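Long-range contact in periplasmic binding protein/LacI transcriptional regulator (Shewanella sp. ANA-3, PDB 5OCP), which binds L-arabinofuranose in the periplasm, probably to deliver it to the membrane components of an arabinose ABC transporter: residues T1-S6 / V57-I62. Sequence-based numbering, arbitrary orientation.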
loop_
_atom_site.group_PDB
_atom_site.type_symbol
_atom_site.label_atom_id
_atom_site.label_comp_id
_atom_site.label_asym_id
_atom_site.label_seq_id
_atom_site.Cartn_x
_atom_site.Cartn_y
_atom_site.Cartn_z
ATOM N N THR A 1 15.909 -4.774 -22.607
ATOM C CA THR A 1 14.522 -5.169 -22.328
ATOM C C THR A 1 13.658 -3.897 -22.225
ATOM O O THR A 1 14.071 -2.861 -21.655
ATOM C CB THR A 1 14.490 -6.010 -21.047
ATOM O OG1 THR A 1 15.475 -7.042 -21.161
ATOM C CG2 THR A 1 13.183 -6.645 -20.868
ATOM N N THR A 2 12.500 -3.963 -22.866
ATOM C CA THR A 2 11.473 -2.952 -22.715
ATOM C C THR A 2 10.345 -3.538 -21.881
ATOM O O THR A 2 9.859 -4.587 -22.195
ATOM C CB THR A 2 10.935 -2.501 -24.064
ATOM O OG1 THR A 2 12.043 -1.810 -24.679
ATOM C CG2 THR A 2 9.866 -1.475 -23.894
ATOM N N VAL A 3 9.995 -2.827 -20.801
ATOM C CA VAL A 3 8.963 -3.327 -19.899
ATOM C C VAL A 3 7.958 -2.255 -19.680
ATOM O O VAL A 3 8.349 -1.116 -19.334
ATOM C CB VAL A 3 9.608 -3.709 -18.534
ATOM C CG1 VAL A 3 8.550 -4.127 -17.512
ATOM C CG2 VAL A 3 10.623 -4.821 -18.725
ATOM N N GLY A 4 6.666 -2.546 -19.910
ATOM C CA GLY A 4 5.612 -1.602 -19.630
ATOM C C GLY A 4 5.172 -1.745 -18.175
ATOM O O GLY A 4 5.094 -2.880 -17.714
ATOM N N PHE A 5 5.033 -0.643 -17.446
ATOM C CA PHE A 5 4.493 -0.709 -16.093
ATOM C C PHE A 5 3.241 0.124 -16.003
ATOM O O PHE A 5 3.289 1.366 -16.159
ATOM C CB PHE A 5 5.522 -0.219 -15.085
ATOM C CG PHE A 5 5.025 -0.147 -13.667
ATOM C CD1 PHE A 5 4.059 -0.985 -13.191
ATOM C CD2 PHE A 5 5.467 0.831 -12.864
ATOM C CE1 PHE A 5 3.664 -0.918 -11.872
ATOM C CE2 PHE A 5 5.091 0.913 -11.550
ATOM C CZ PHE A 5 4.204 0.025 -11.049
ATOM N N SER A 6 2.097 -0.512 -15.694
ATOM C CA SER A 6 0.844 0.175 -15.465
ATOM C C SER A 6 0.637 0.420 -13.988
ATOM O O SER A 6 0.367 -0.537 -13.207
ATOM C CB SER A 6 -0.334 -0.590 -16.049
ATOM O OG SER A 6 -1.578 0.047 -15.599
ATOM N N VAL A 57 6.166 -4.592 -26.413
ATOM C CA VAL A 57 7.110 -4.626 -25.282
ATOM C C VAL A 57 7.511 -6.062 -24.982
ATOM O O VAL A 57 6.811 -7.005 -25.344
ATOM C CB VAL A 57 6.518 -3.994 -24.004
ATOM C CG1 VAL A 57 6.138 -2.554 -24.211
ATOM C CG2 VAL A 57 5.320 -4.770 -23.449
ATOM N N ASP A 58 8.613 -6.232 -24.269
ATOM C CA ASP A 58 9.054 -7.562 -23.843
ATOM C C ASP A 58 8.297 -8.166 -22.663
ATOM O O ASP A 58 8.220 -9.401 -22.552
ATOM C CB ASP A 58 10.532 -7.516 -23.528
ATOM C CG ASP A 58 11.363 -7.132 -24.769
ATOM O OD1 ASP A 58 11.258 -7.834 -25.812
ATOM O OD2 ASP A 58 12.037 -6.101 -24.730
ATOM N N ALA A 59 7.862 -7.310 -21.753
ATOM C CA ALA A 59 7.086 -7.731 -20.583
ATOM C C ALA A 59 6.248 -6.579 -20.091
ATOM O O ALA A 59 6.541 -5.422 -20.361
ATOM C CB ALA A 59 8.021 -8.114 -19.463
ATOM N N ILE A 60 5.257 -6.937 -19.286
ATOM C CA ILE A 60 4.317 -5.991 -18.735
ATOM C C ILE A 60 4.279 -6.232 -17.209
ATOM O O ILE A 60 4.148 -7.336 -16.792
ATOM C CB ILE A 60 2.931 -6.163 -19.347
ATOM C CG1 ILE A 60 3.014 -5.702 -20.840
ATOM C CG2 ILE A 60 1.835 -5.412 -18.591
ATOM C CD1 ILE A 60 1.810 -6.177 -21.638
ATOM N N ILE A 61 4.340 -5.155 -16.448
ATOM C CA ILE A 61 4.079 -5.225 -14.965
ATOM C C ILE A 61 2.798 -4.403 -14.748
ATOM O O ILE A 61 2.631 -3.262 -15.264
ATOM C CB ILE A 61 5.207 -4.600 -14.205
ATOM C CG1 ILE A 61 6.509 -5.387 -14.479
ATOM C CG2 ILE A 61 4.898 -4.584 -12.673
ATOM C CD1 ILE A 61 7.754 -4.690 -13.944
ATOM N N ILE A 62 1.897 -4.981 -13.972
ATOM C CA ILE A 62 0.607 -4.326 -13.605
ATOM C C ILE A 62 0.450 -4.241 -12.046
ATOM O O ILE A 62 0.624 -5.279 -11.395
ATOM C CB ILE A 62 -0.642 -5.040 -14.173
ATOM C CG1 ILE A 62 -0.563 -5.193 -15.666
ATOM C CG2 ILE A 62 -1.915 -4.362 -13.664
ATOM C CD1 ILE A 62 -1.667 -6.076 -16.223
#
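Two neighbouring parallel strands of the N-terminal lobe's six-stranded sheet, 2-7 and 59-62, pair here from V3 against A59 to S6 against I62. The ladder is carried by alternate residues: G4 N donates to A59 O (2.9 Å), G4 O accepts from I61 N (2.7 Å), and S6 N donates to I61 O (2.8 Å). Before A59 the backbone turns, and D58 pairs with T2 through both side chain and backbone. Its CG stands anti to the carbonyl carbon (chi1 -62°), bringing OD2 to T2 N at 2.9 Å in a nearly straight bond (176°) that uses the anti lone pair. D58 N in turn bonds T2 O (2.9 Å), to which A59 N adds a weak bond. Beside this, the T2 and V57 side chains cross at about a right angle, CG2 meeting CG1 at 3.9 Å. An alanine in place of D58 would probably leave T2 N without its carboxylate acceptor and the start of the first strand less firmly fixed. On the face of V3 and F5, I61 spans both: CD1 packs on V3 CG1 (3.7 Å), while CG2 lies against F5 CD1 (3.7 Å), and I61 O sits in the plane of the F5 ring at its edge. Helix 248-259 covers this side through F252, which touches V3 and I61. On the reverse face, G4 brings no side chain, and helix 42-54 packs on I60 and I62; its F52 also touches V57. Strand 32-37 borders strand 2-7 on its other edge, giving the 2-1-3 strand order and helix-covered parallel sheet of a Rossmann-like periplasmic binding protein lobe.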